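Local coordinates for protein beta 1-3 glucanase (Clostridium beijerinckii NCIMB 8052, PDB 5H4E) that probably hydrolyses beta-1,3-glucan chains, as a glycoside hydrolase family 64 (GH64) beta-1,3-glucanase domain from a clostridial bacterium, at residues L11-N16 and M97-G102; N187-S192 and K198-S203; H224-Y229 and E281-N286. All coordinates share one frame; numbering follows the deposited sequence.

Interaction 1: L11-N16 and M97-G102; sequences LQVKNN and MYISYG
Met97 reaches out of strand 95-101 toward strand 9-16, runs alongside Leu11 and ends against Val13. Its CB points at the facing strand, and CG, anti to the backbone N (chi1 -178°), carries the chain straight on, with the torsions beyond it extended as well. SD is the first atom to meet the other segment, with CD1 of Leu11 at 4.1 Å; the two side chains run past each other in opposite senses. One bond further, the methyl CE ends against CG2 of Val13 at 3.7 Å, the closest approach between the segments. The same CG2 branch also faces CD1 of Ile99, which lies 4.2 Å away, so Val13 meets two side chains of strand 97-101 through one methyl.

The strands run in the same general direction, 23° apart, but their axes come no closer than 10.7 Å, too far for backbone pairing. They belong to different sheets: strand 9-16 sits between strands 86-92 and 366-374, while strand 95-101 pairs with strands 26-33 and 136-144. This is face-to-face layering of two sheets, as in a beta sandwich, and Met141 and Ile371 add to the same apolar layer. All four touching residues are buried and every contact between them is a carbon or thioether one, so this patch of the interface is held by dispersion and the exclusion of water.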
ATOM      1  N   LEU A  11       7.842  -7.550  16.086  1.00 15.59           N
ATOM      2  CA  LEU A  11       7.244  -6.288  15.689  1.00 17.45           C
ATOM      3  C   LEU A  11       6.659  -5.596  16.927  1.00 17.78           C
ATOM      4  O   LEU A  11       5.677  -6.058  17.496  1.00 19.60           O
ATOM      5  CB  LEU A  11       6.171  -6.532  14.632  1.00 16.97           C
ATOM      6  CG  LEU A  11       6.620  -7.396  13.450  1.00 17.09           C
ATOM      7  CD1 LEU A  11       5.447  -7.680  12.549  1.00 18.12           C
ATOM      8  CD2 LEU A  11       7.753  -6.727  12.659  1.00 17.33           C
ATOM      9  N   GLN A  12       7.281  -4.503  17.356  1.00 16.86           N
ATOM     10  CA  GLN A  12       6.882  -3.828  18.585  1.00 18.63           C
ATOM     11  C   GLN A  12       5.977  -2.643  18.278  1.00 19.88           C
ATOM     12  O   GLN A  12       6.379  -1.745  17.548  1.00 19.45           O
ATOM     13  CB  GLN A  12       8.119  -3.355  19.356  1.00 23.71           C
ATOM     14  CG  GLN A  12       7.812  -2.492  20.579  1.00 20.76           C
ATOM     15  CD  GLN A  12       7.260  -3.322  21.726  1.00 22.62           C
ATOM     16  OE1 GLN A  12       7.918  -4.249  22.210  1.00 24.53           O
ATOM     17  NE2 GLN A  12       6.039  -3.021  22.141  1.00 18.37           N
ATOM     18  N   VAL A  13       4.757  -2.634  18.822  1.00 18.96           N
ATOM     19  CA  VAL A  13       3.904  -1.452  18.667  1.00 19.23           C
ATOM     20  C   VAL A  13       4.326  -0.407  19.693  1.00 21.63           C
ATOM     21  O   VAL A  13       4.497  -0.721  20.877  1.00 20.50           O
ATOM     22  CB  VAL A  13       2.390  -1.771  18.835  1.00 17.87           C
ATOM     23  CG1 VAL A  13       1.550  -0.505  18.622  1.00 18.70           C
ATOM     24  CG2 VAL A  13       1.949  -2.855  17.847  1.00 16.94           C
ATOM     25  N   LYS A  14       4.528   0.826  19.234  1.00 17.20           N
ATOM     26  CA  LYS A  14       4.815   1.941  20.132  1.00 17.59           C
ATOM     27  C   LYS A  14       3.723   3.008  20.052  1.00 19.50           C
ATOM     28  O   LYS A  14       3.432   3.546  18.981  1.00 19.08           O
ATOM     29  CB  LYS A  14       6.183   2.554  19.813  1.00 22.24           C
ATOM     30  CG  LYS A  14       6.581   3.687  20.732  1.00 27.97           C
ATOM     31  CD  LYS A  14       7.040   3.186  22.089  1.00 35.09           C
ATOM     32  CE  LYS A  14       7.410   4.360  22.987  1.00 38.08           C
ATOM     33  NZ  LYS A  14       8.166   5.398  22.213  1.00 37.09           N
ATOM     34  N   ASN A  15       3.138   3.324  21.203  1.00 21.94           N
ATOM     35  CA  ASN A  15       2.047   4.297  21.297  1.00 18.27           C
ATOM     36  C   ASN A  15       2.564   5.730  21.328  1.00 23.73           C
ATOM     37  O   ASN A  15       3.091   6.189  22.353  1.00 22.04           O
ATOM     38  CB  ASN A  15       1.219   3.984  22.553  1.00 21.01           C
ATOM     39  CG  ASN A  15      -0.026   4.853  22.701  1.00 22.48           C
ATOM     40  OD1 ASN A  15      -0.212   5.839  21.996  1.00 23.41           O
ATOM     41  ND2 ASN A  15      -0.879   4.481  23.641  1.00 22.59           N
ATOM     42  N   ASN A  16       2.425   6.441  20.208  1.00 19.75           N
ATOM     43  CA  ASN A  16       2.862   7.839  20.136  1.00 21.26           C
ATOM     44  C   ASN A  16       1.687   8.793  19.934  1.00 24.45           C
ATOM     45  O   ASN A  16       1.831   9.847  19.308  1.00 23.54           O
ATOM     46  CB  ASN A  16       3.884   8.029  19.012  1.00 22.64           C
ATOM     47  CG  ASN A  16       5.178   7.279  19.269  1.00 28.29           C
ATOM     48  OD1 ASN A  16       5.650   7.206  20.405  1.00 31.05           O
ATOM     49  ND2 ASN A  16       5.751   6.704  18.219  1.00 25.27           N
ATOM     50  N   MET A  97      -0.217  -6.236   9.081  1.00 16.28           N
ATOM     51  CA  MET A  97      -0.473  -6.005  10.495  1.00 16.32           C
ATOM     52  C   MET A  97      -1.436  -4.842  10.632  1.00 15.77           C
ATOM     53  O   MET A  97      -1.027  -3.694  10.508  1.00 16.33           O
ATOM     54  CB  MET A  97       0.821  -5.707  11.263  1.00 17.16           C
ATOM     55  CG  MET A  97       0.605  -5.499  12.761  1.00 15.90           C
ATOM     56  SD  MET A  97       2.208  -5.435  13.601  1.00 19.44           S
ATOM     57  CE  MET A  97       1.735  -5.523  15.324  1.00 17.11           C
ATOM     58  N   TYR A  98      -2.712  -5.135  10.870  1.00 17.50           N
ATOM     59  CA  TYR A  98      -3.707  -4.085  11.075  1.00 14.66           C
ATOM     60  C   TYR A  98      -3.599  -3.561  12.498  1.00 16.00           C
ATOM     61  O   TYR A  98      -3.549  -4.343  13.438  1.00 15.03           O
ATOM     62  CB  TYR A  98      -5.141  -4.606  10.847  1.00 17.51           C
ATOM     63  CG  TYR A  98      -5.487  -4.954   9.419  1.00 18.67           C
ATOM     64  CD1 TYR A  98      -5.973  -3.987   8.548  1.00 23.68           C
ATOM     65  CD2 TYR A  98      -5.370  -6.259   8.955  1.00 20.57           C
ATOM     66  CE1 TYR A  98      -6.307  -4.300   7.250  1.00 20.38           C
ATOM     67  CE2 TYR A  98      -5.696  -6.583   7.652  1.00 24.70           C
ATOM     68  CZ  TYR A  98      -6.172  -5.595   6.806  1.00 23.46           C
ATOM     69  OH  TYR A  98      -6.506  -5.902   5.507  1.00 28.55           O
ATOM     70  N   ILE A  99      -3.571  -2.242  12.649  1.00 16.55           N
ATOM     71  CA  ILE A  99      -3.519  -1.623  13.959  1.00 15.72           C
ATOM     72  C   ILE A  99      -4.634  -0.589  14.025  1.00 19.24           C
ATOM     73  O   ILE A  99      -4.615   0.387  13.273  1.00 18.95           O
ATOM     74  CB  ILE A  99      -2.148  -0.974  14.235  1.00 16.29           C
ATOM     75  CG1 ILE A  99      -1.048  -2.043  14.159  1.00 18.76           C
ATOM     76  CG2 ILE A  99      -2.138  -0.296  15.630  1.00 16.01           C
ATOM     77  CD1 ILE A  99       0.354  -1.487  14.189  1.00 15.90           C
ATOM     78  N   SER A 100      -5.615  -0.814  14.900  1.00 15.42           N
ATOM     79  CA  SER A 100      -6.766   0.085  14.982  1.00 16.09           C
ATOM     80  C   SER A 100      -6.856   0.738  16.353  1.00 19.15           C
ATOM     81  O   SER A 100      -6.306   0.236  17.333  1.00 20.94           O
ATOM     82  CB  SER A 100      -8.070  -0.651  14.661  1.00 17.34           C
ATOM     83  OG  SER A 100      -8.289  -1.728  15.558  1.00 19.93           O
ATOM     84  N   TYR A 101      -7.531   1.881  16.396  1.00 19.05           N
ATOM     85  CA  TYR A 101      -7.700   2.648  17.617  1.00 18.12           C
ATOM     86  C   TYR A 101      -9.152   2.529  18.096  1.00 21.89           C
ATOM     87  O   TYR A 101     -10.077   2.532  17.274  1.00 21.58           O
ATOM     88  CB  TYR A 101      -7.356   4.119  17.366  1.00 19.79           C
ATOM     89  CG  TYR A 101      -5.902   4.460  17.091  1.00 19.07           C
ATOM     90  CD1 TYR A 101      -4.863   3.589  17.425  1.00 21.43           C
ATOM     91  CD2 TYR A 101      -5.569   5.695  16.538  1.00 19.04           C
ATOM     92  CE1 TYR A 101      -3.535   3.942  17.188  1.00 19.52           C
ATOM     93  CE2 TYR A 101      -4.266   6.052  16.298  1.00 19.36           C
ATOM     94  CZ  TYR A 101      -3.252   5.186  16.627  1.00 17.99           C
ATOM     95  OH  TYR A 101      -1.955   5.585  16.371  1.00 20.44           O
ATOM     96  N   GLY A 102      -9.360   2.432  19.408  1.00 22.83           N
ATOM     97  CA  GLY A 102     -10.705   2.485  19.966  1.00 25.01           C
ATOM     98  C   GLY A 102     -11.452   1.164  19.971  1.00 23.89           C
ATOM     99  O   GLY A 102     -12.079   0.795  20.963  1.00 24.44           O
TER

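Interaction 2: N187-S192 and K198-S203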
ATOM      1  N   ASN A 187      -5.001  19.326   7.766  1.00 23.27           N
ATOM      2  CA  ASN A 187      -5.141  20.735   7.407  1.00 24.62           C
ATOM      3  C   ASN A 187      -4.205  21.131   6.268  1.00 24.62           C
ATOM      4  O   ASN A 187      -4.620  21.798   5.321  1.00 23.80           O
ATOM      5  CB  ASN A 187      -4.894  21.623   8.624  1.00 22.78           C
ATOM      6  CG  ASN A 187      -5.980  21.478   9.685  1.00 29.15           C
ATOM      7  OD1 ASN A 187      -7.134  21.163   9.376  1.00 30.99           O
ATOM      8  ND2 ASN A 187      -5.618  21.720  10.938  1.00 29.18           N
ATOM      9  N   ALA A 188      -2.943  20.720   6.368  1.00 23.50           N
ATOM     10  CA  ALA A 188      -1.968  21.010   5.318  1.00 20.58           C
ATOM     11  C   ALA A 188      -2.386  20.416   3.989  1.00 24.80           C
ATOM     12  O   ALA A 188      -2.256  21.069   2.960  1.00 22.16           O
ATOM     13  CB  ALA A 188      -0.602  20.498   5.697  1.00 20.88           C
ATOM     14  N   TYR A 189      -2.881  19.179   4.005  1.00 21.07           N
ATOM     15  CA  TYR A 189      -3.337  18.544   2.766  1.00 20.84           C
ATOM     16  C   TYR A 189      -4.380  19.422   2.067  1.00 23.55           C
ATOM     17  O   TYR A 189      -4.249  19.730   0.882  1.00 21.64           O
ATOM     18  CB  TYR A 189      -3.914  17.140   3.042  1.00 17.94           C
ATOM     19  CG  TYR A 189      -4.424  16.452   1.783  1.00 18.52           C
ATOM     20  CD1 TYR A 189      -5.688  16.737   1.272  1.00 17.15           C
ATOM     21  CD2 TYR A 189      -3.638  15.535   1.096  1.00 16.03           C
ATOM     22  CE1 TYR A 189      -6.153  16.139   0.129  1.00 17.68           C
ATOM     23  CE2 TYR A 189      -4.100  14.922  -0.061  1.00 16.85           C
ATOM     24  CZ  TYR A 189      -5.362  15.237  -0.538  1.00 20.18           C
ATOM     25  OH  TYR A 189      -5.836  14.646  -1.683  1.00 17.06           O
ATOM     26  N   LYS A 190      -5.415  19.809   2.807  1.00 23.11           N
ATOM     27  CA  LYS A 190      -6.515  20.596   2.245  1.00 23.47           C
ATOM     28  C   LYS A 190      -6.002  21.892   1.598  1.00 25.61           C
ATOM     29  O   LYS A 190      -6.437  22.270   0.509  1.00 26.13           O
ATOM     30  CB  LYS A 190      -7.550  20.900   3.342  1.00 22.83           C
ATOM     31  CG  LYS A 190      -8.806  21.659   2.881  1.00 33.98           C
ATOM     32  CD  LYS A 190      -9.601  20.928   1.774  1.00 39.63           C
ATOM     33  CE  LYS A 190     -10.248  19.617   2.241  1.00 30.18           C
ATOM     34  NZ  LYS A 190     -11.410  19.772   3.205  1.00 35.94           N
ATOM     35  N   ASN A 191      -5.043  22.540   2.251  1.00 25.78           N
ATOM     36  CA  ASN A 191      -4.470  23.783   1.739  1.00 28.28           C
ATOM     37  C   ASN A 191      -3.497  23.601   0.575  1.00 29.53           C
ATOM     38  O   ASN A 191      -3.282  24.526  -0.203  1.00 31.03           O
ATOM     39  CB  ASN A 191      -3.765  24.531   2.873  1.00 29.97           C
ATOM     40  CG  ASN A 191      -4.747  25.137   3.861  1.00 33.63           C
ATOM     41  OD1 ASN A 191      -5.709  25.791   3.460  1.00 35.51           O
ATOM     42  ND2 ASN A 191      -4.519  24.910   5.152  1.00 33.74           N
ATOM     43  N   SER A 192      -2.915  22.413   0.451  1.00 23.32           N
ATOM     44  CA  SER A 192      -1.872  22.176  -0.551  1.00 23.36           C
ATOM     45  C   SER A 192      -2.373  21.730  -1.929  1.00 26.73           C
ATOM     46  O   SER A 192      -1.999  22.319  -2.937  1.00 24.84           O
ATOM     47  CB  SER A 192      -0.872  21.135  -0.020  1.00 27.53           C
ATOM     48  OG  SER A 192       0.066  20.769  -1.020  1.00 26.72           O
ATOM     49  N   LYS A 198      -8.929  17.942  -3.345  1.00 18.68           N
ATOM     50  CA  LYS A 198      -9.269  18.464  -2.021  1.00 22.25           C
ATOM     51  C   LYS A 198     -10.364  17.669  -1.306  1.00 24.53           C
ATOM     52  O   LYS A 198     -10.283  17.458  -0.091  1.00 22.38           O
ATOM     53  CB  LYS A 198      -9.689  19.939  -2.120  1.00 23.22           C
ATOM     54  CG  LYS A 198      -8.539  20.892  -2.437  1.00 27.57           C
ATOM     55  CD  LYS A 198      -8.913  22.332  -2.086  1.00 30.67           C
ATOM     56  CE  LYS A 198      -7.753  23.299  -2.342  1.00 30.77           C
ATOM     57  NZ  LYS A 198      -7.663  23.624  -3.776  1.00 37.11           N
ATOM     58  N   SER A 199     -11.387  17.229  -2.035  1.00 22.06           N
ATOM     59  CA  SER A 199     -12.523  16.585  -1.364  1.00 21.89           C
ATOM     60  C   SER A 199     -12.245  15.118  -1.048  1.00 22.65           C
ATOM     61  O   SER A 199     -13.126  14.404  -0.576  1.00 21.72           O
ATOM     62  CB  SER A 199     -13.802  16.705  -2.202  1.00 24.76           C
ATOM     63  OG  SER A 199     -13.767  15.884  -3.362  1.00 24.91           O
ATOM     64  N   LEU A 200     -11.017  14.671  -1.294  1.00 18.74           N
ATOM     65  CA  LEU A 200     -10.605  13.344  -0.839  1.00 19.65           C
ATOM     66  C   LEU A 200     -10.564  13.306   0.682  1.00 18.81           C
ATOM     67  O   LEU A 200     -10.606  12.233   1.287  1.00 17.70           O
ATOM     68  CB  LEU A 200      -9.234  12.968  -1.417  1.00 16.20           C
ATOM     69  CG  LEU A 200      -9.243  12.730  -2.927  1.00 17.67           C
ATOM     70  CD1 LEU A 200      -7.817  12.399  -3.454  1.00 16.32           C
ATOM     71  CD2 LEU A 200     -10.251  11.645  -3.319  1.00 15.64           C
ATOM     72  N   VAL A 201     -10.466  14.488   1.290  1.00 19.02           N
ATOM     73  CA  VAL A 201     -10.448  14.627   2.738  1.00 17.52           C
ATOM     74  C   VAL A 201     -11.821  14.370   3.342  1.00 19.54           C
ATOM     75  O   VAL A 201     -12.792  15.049   2.994  1.00 19.57           O
ATOM     76  CB  VAL A 201     -10.021  16.043   3.170  1.00 21.42           C
ATOM     77  CG1 VAL A 201     -10.039  16.172   4.690  1.00 21.39           C
ATOM     78  CG2 VAL A 201      -8.663  16.370   2.628  1.00 21.60           C
ATOM     79  N   HIS A 202     -11.894  13.393   4.242  1.00 19.27           N
ATOM     80  CA  HIS A 202     -13.070  13.210   5.085  1.00 17.82           C
ATOM     81  C   HIS A 202     -12.612  13.404   6.511  1.00 19.65           C
ATOM     82  O   HIS A 202     -11.416  13.537   6.757  1.00 18.74           O
ATOM     83  CB  HIS A 202     -13.699  11.820   4.882  1.00 18.61           C
ATOM     84  CG  HIS A 202     -14.296  11.627   3.517  1.00 19.02           C
ATOM     85  ND1 HIS A 202     -15.622  11.297   3.318  1.00 17.94           N
ATOM     86  CD2 HIS A 202     -13.753  11.757   2.283  1.00 22.09           C
ATOM     87  CE1 HIS A 202     -15.863  11.209   2.022  1.00 20.30           C
ATOM     88  NE2 HIS A 202     -14.746  11.482   1.371  1.00 20.20           N
ATOM     89  N   SER A 203     -13.542  13.408   7.459  1.00 18.80           N
ATOM     90  CA  SER A 203     -13.157  13.667   8.837  1.00 21.39           C
ATOM     91  C   SER A 203     -12.342  12.500   9.415  1.00 22.28           C
ATOM     92  O   SER A 203     -11.482  12.708  10.273  1.00 22.23           O
ATOM     93  CB  SER A 203     -14.396  13.945   9.699  1.00 21.80           C
ATOM     94  OG  SER A 203     -15.224  12.802   9.761  1.00 20.57           O
TER
HETATM   95  O   HOH W   1     -13.454  17.788   3.022  1.00 27.69           O
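Tyr189 rests its CD1-CE1 bond on Val201: CG2 of the valine sits 3.3 Å from CD1 of the tyrosine and nearly as close to CE1, a tight approach that comes in obliquely. With CG anti to the backbone N (chi1 179°), the ring extends from helix 182-192 to the loop, where its edge comes near the carbonyl O of Lys198. The far end reaches Leu200, whose CD1 is 3.5 Å from the phenol OH. That hydroxyl is hydrogen-bonded to the carbonyl O of Phe197, just before the loop segment, so a buried tyrosine has its polar end satisfied while its ring carbons pack on Val201.

Lys190, the next residue along the helix, takes a different path. It bends at chi2, chi3 and chi4, curling over the loop so that CE of Lys190 lies 3.2 Å from the O of Lys198 and 3.6 Å from CG2 of Val201. Its ammonium then passes the valine and gives a hydrogen bond to a water (NZ to water O 2.9 Å), which in turn donates to the O of Val201.

The loop met in this way is a type I beta turn from Lys198 to Val201, closed by Val201 N to Lys198 O; the chain leaves helix 182-192, makes the short helix 195-198 and turns back beside the first helix through this turn. Phe333, Phe336 and Trp337 of helix 332-339 pack on Tyr189 as well, and Ile206 touches Tyr189, Leu200 and Val201. Lys198 crosses Lys190 at about a right angle, with its aliphatic chain running by the helix backbone: CE of Lys198 is 3.3 Å from the O of Lys190, and its NZ makes a weak hydrogen bond to the O of Val193.

Interaction 3: H224-Y229 and E281-N286; sequences HYFDSY and EVLLGN
Phe226 meets helix 279-284 through two different parts of its ring. The CH-pi contact comes from Val282: its CG1 methyl stands over the ring face, 3.9 Å from the centroid and only 9° off the ring normal, close to the centre of the six carbons. CG1, the branch anti to the backbone N, is the one put over the ring. The opposite face is taken within the same segment by Tyr225, whose CE2 lies above the ring but displaced toward its rim, so the phenyl is sandwiched between valine and tyrosine.

The remaining apolar contact is at the edge. CD2 of Leu283 approaches near the ring plane and lies 3.7 Å from CE2 of Phe226.

Polar bonds hold the backbone from which the ring projects. His224 ND1 donates to Asp227 OD2 at 2.9 Å, reaching the oxygen from above the carboxylate plane, and Asp227 N bonds to His224 O, closing a type I turn just ahead of helix 227-236. Thr279, at the start of the second helix, ties the two pieces together: its OG1 is hydrogen-bonded to both Phe226 N and Asp227 OD1.

The contact thus joins the start of one helix to a short helix 52 residues further on. Across the contact the ring meets only carbon, and its rotation is probably limited by the groups on both faces and at the edge, while hydrogen bonds anchor its backbone.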
ATOM      1  N   HIS A 224     -11.808  11.081 -15.451  1.00 21.56           N
ATOM      2  CA  HIS A 224     -11.023  11.238 -16.669  1.00 21.60           C
ATOM      3  C   HIS A 224      -9.820  12.160 -16.480  1.00 24.43           C
ATOM      4  O   HIS A 224      -9.286  12.691 -17.446  1.00 24.38           O
ATOM      5  CB  HIS A 224     -11.929  11.751 -17.788  1.00 27.02           C
ATOM      6  CG  HIS A 224     -13.076  10.836 -18.071  1.00 25.32           C
ATOM      7  ND1 HIS A 224     -12.925   9.656 -18.764  1.00 28.22           N
ATOM      8  CD2 HIS A 224     -14.379  10.899 -17.708  1.00 26.47           C
ATOM      9  CE1 HIS A 224     -14.090   9.037 -18.831  1.00 28.12           C
ATOM     10  NE2 HIS A 224     -14.990   9.775 -18.204  1.00 29.41           N
ATOM     11  N   TYR A 225      -9.390  12.316 -15.231  1.00 20.44           N
ATOM     12  CA  TYR A 225      -8.342  13.270 -14.870  1.00 21.40           C
ATOM     13  C   TYR A 225      -7.062  13.109 -15.702  1.00 22.30           C
ATOM     14  O   TYR A 225      -6.456  14.095 -16.104  1.00 21.22           O
ATOM     15  CB  TYR A 225      -8.020  13.142 -13.375  1.00 21.28           C
ATOM     16  CG  TYR A 225      -6.930  14.079 -12.878  1.00 17.43           C
ATOM     17  CD1 TYR A 225      -7.115  15.455 -12.865  1.00 20.41           C
ATOM     18  CD2 TYR A 225      -5.725  13.573 -12.401  1.00 20.58           C
ATOM     19  CE1 TYR A 225      -6.110  16.315 -12.414  1.00 20.70           C
ATOM     20  CE2 TYR A 225      -4.728  14.417 -11.943  1.00 19.04           C
ATOM     21  CZ  TYR A 225      -4.920  15.773 -11.951  1.00 19.42           C
ATOM     22  OH  TYR A 225      -3.913  16.591 -11.497  1.00 18.91           O
ATOM     23  N   PHE A 226      -6.657  11.877 -15.979  1.00 20.01           N
ATOM     24  CA  PHE A 226      -5.399  11.664 -16.686  1.00 22.60           C
ATOM     25  C   PHE A 226      -5.540  11.514 -18.202  1.00 23.06           C
ATOM     26  O   PHE A 226      -4.543  11.382 -18.895  1.00 19.30           O
ATOM     27  CB  PHE A 226      -4.686  10.426 -16.150  1.00 21.42           C
ATOM     28  CG  PHE A 226      -3.824  10.689 -14.940  1.00 21.40           C
ATOM     29  CD1 PHE A 226      -2.556  11.232 -15.082  1.00 19.01           C
ATOM     30  CD2 PHE A 226      -4.272  10.364 -13.669  1.00 20.00           C
ATOM     31  CE1 PHE A 226      -1.752  11.467 -13.973  1.00 20.63           C
ATOM     32  CE2 PHE A 226      -3.476  10.605 -12.563  1.00 19.21           C
ATOM     33  CZ  PHE A 226      -2.217  11.160 -12.717  1.00 17.04           C
ATOM     34  N   ASP A 227      -6.770  11.528 -18.703  1.00 22.01           N
ATOM     35  CA  ASP A 227      -7.050  11.113 -20.081  1.00 22.76           C
ATOM     36  C   ASP A 227      -6.302  11.900 -21.166  1.00 21.84           C
ATOM     37  O   ASP A 227      -5.716  11.307 -22.070  1.00 24.45           O
ATOM     38  CB  ASP A 227      -8.551  11.205 -20.357  1.00 21.75           C
ATOM     39  CG  ASP A 227      -9.334  10.080 -19.706  1.00 28.57           C
ATOM     40  OD1 ASP A 227      -8.829   9.485 -18.730  1.00 25.24           O
ATOM     41  OD2 ASP A 227     -10.446   9.786 -20.189  1.00 28.03           O
ATOM     42  N   SER A 228      -6.353  13.222 -21.094  1.00 21.00           N
ATOM     43  CA  SER A 228      -5.708  14.031 -22.125  1.00 21.46           C
ATOM     44  C   SER A 228      -4.194  13.803 -22.135  1.00 23.36           C
ATOM     45  O   SER A 228      -3.577  13.738 -23.206  1.00 22.50           O
ATOM     46  CB  SER A 228      -6.010  15.508 -21.931  1.00 27.89           C
ATOM     47  OG  SER A 228      -5.271  16.263 -22.884  1.00 34.24           O
ATOM     48  N   TYR A 229      -3.610  13.658 -20.946  1.00 20.36           N
ATOM     49  CA  TYR A 229      -2.163  13.443 -20.814  1.00 20.36           C
ATOM     50  C   TYR A 229      -1.820  12.087 -21.390  1.00 21.24           C
ATOM     51  O   TYR A 229      -0.871  11.958 -22.163  1.00 19.87           O
ATOM     52  CB  TYR A 229      -1.730  13.566 -19.343  1.00 17.79           C
ATOM     53  CG  TYR A 229      -0.256  13.308 -19.024  1.00 17.93           C
ATOM     54  CD1 TYR A 229       0.767  13.900 -19.766  1.00 16.37           C
ATOM     55  CD2 TYR A 229       0.104  12.495 -17.950  1.00 18.26           C
ATOM     56  CE1 TYR A 229       2.106  13.677 -19.454  1.00 17.15           C
ATOM     57  CE2 TYR A 229       1.445  12.267 -17.631  1.00 17.01           C
ATOM     58  CZ  TYR A 229       2.440  12.867 -18.390  1.00 18.54           C
ATOM     59  OH  TYR A 229       3.776  12.647 -18.096  1.00 19.33           O
ATOM     60  N   GLU A 281      -6.560   2.965 -14.281  1.00 19.25           N
ATOM     61  CA  GLU A 281      -5.430   2.059 -14.381  1.00 18.17           C
ATOM     62  C   GLU A 281      -4.121   2.747 -13.996  1.00 18.73           C
ATOM     63  O   GLU A 281      -3.226   2.117 -13.425  1.00 20.08           O
ATOM     64  CB  GLU A 281      -5.344   1.469 -15.788  1.00 19.10           C
ATOM     65  CG  GLU A 281      -6.347   0.343 -15.974  1.00 22.36           C
ATOM     66  CD  GLU A 281      -6.526  -0.092 -17.413  1.00 27.53           C
ATOM     67  OE1 GLU A 281      -6.326   0.737 -18.325  1.00 25.54           O
ATOM     68  OE2 GLU A 281      -6.881  -1.271 -17.630  1.00 25.79           O
ATOM     69  N   VAL A 282      -4.005   4.033 -14.309  1.00 19.46           N
ATOM     70  CA  VAL A 282      -2.839   4.799 -13.866  1.00 19.54           C
ATOM     71  C   VAL A 282      -2.805   4.873 -12.338  1.00 17.76           C
ATOM     72  O   VAL A 282      -1.806   4.519 -11.703  1.00 18.39           O
ATOM     73  CB  VAL A 282      -2.840   6.216 -14.474  1.00 19.14           C
ATOM     74  CG1 VAL A 282      -1.854   7.153 -13.740  1.00 16.17           C
ATOM     75  CG2 VAL A 282      -2.516   6.139 -15.958  1.00 17.85           C
ATOM     76  N   LEU A 283      -3.913   5.304 -11.750  1.00 17.78           N
ATOM     77  CA  LEU A 283      -3.984   5.507 -10.304  1.00 19.09           C
ATOM     78  C   LEU A 283      -3.826   4.226  -9.514  1.00 21.21           C
ATOM     79  O   LEU A 283      -3.219   4.224  -8.429  1.00 21.03           O
ATOM     80  CB  LEU A 283      -5.312   6.180  -9.943  1.00 19.65           C
ATOM     81  CG  LEU A 283      -5.388   7.613 -10.452  1.00 19.50           C
ATOM     82  CD1 LEU A 283      -6.788   8.151 -10.314  1.00 16.97           C
ATOM     83  CD2 LEU A 283      -4.385   8.485  -9.689  1.00 18.38           C
ATOM     84  N   LEU A 284      -4.333   3.127 -10.065  1.00 21.12           N
ATOM     85  CA  LEU A 284      -4.373   1.865  -9.328  1.00 18.69           C
ATOM     86  C   LEU A 284      -3.289   0.871  -9.716  1.00 21.73           C
ATOM     87  O   LEU A 284      -2.983  -0.043  -8.952  1.00 23.46           O
ATOM     88  CB  LEU A 284      -5.738   1.213  -9.508  1.00 18.54           C
ATOM     89  CG  LEU A 284      -6.897   2.022  -8.931  1.00 20.49           C
ATOM     90  CD1 LEU A 284      -8.233   1.400  -9.329  1.00 22.66           C
ATOM     91  CD2 LEU A 284      -6.782   2.136  -7.427  1.00 20.27           C
ATOM     92  N   GLY A 285      -2.716   1.031 -10.901  1.00 19.22           N
ATOM     93  CA  GLY A 285      -1.650   0.152 -11.342  1.00 21.44           C
ATOM     94  C   GLY A 285      -2.148  -1.230 -11.732  1.00 24.01           C
ATOM     95  O   GLY A 285      -1.381  -2.190 -11.763  1.00 25.19           O
ATOM     96  N   ASN A 286      -3.438  -1.331 -12.033  1.00 19.73           N
ATOM     97  CA  ASN A 286      -4.024  -2.621 -12.366  1.00 24.49           C
ATOM     98  C   ASN A 286      -4.406  -2.682 -13.844  1.00 26.29           C
ATOM     99  O   ASN A 286      -3.849  -1.944 -14.644  1.00 20.46           O
ATOM    100  CB  ASN A 286      -5.228  -2.901 -11.467  1.00 27.07           C
ATOM    101  CG  ASN A 286      -6.346  -1.906 -11.653  1.00 24.38           C
ATOM    102  OD1 ASN A 286      -6.198  -0.890 -12.327  1.00 21.62           O
ATOM    103  ND2 ASN A 286      -7.478  -2.189 -11.041  1.00 29.93           N
TER

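The three contacts follow one another along the chain and none touches another. Interaction 1 joins two beta-sheets, whereas interactions 2 and 3 lie in the part that holds the chain's helices and a small four-stranded antiparallel sheet. The centres of interactions 1 and 3 are about 33 Å apart, on opposite sides of the centre of the chain; the centre of interaction 2 lies about 24 Å from that of interaction 1 and about 21 Å from that of interaction 3. Between interactions 2 and 3 the nearest atoms are about 8 Å apart, and Phe197 spans that interval: its carbonyl O bonds to Tyr189 OH of interaction 2, and its ring meets Tyr225 of interaction 3 edge-to-face.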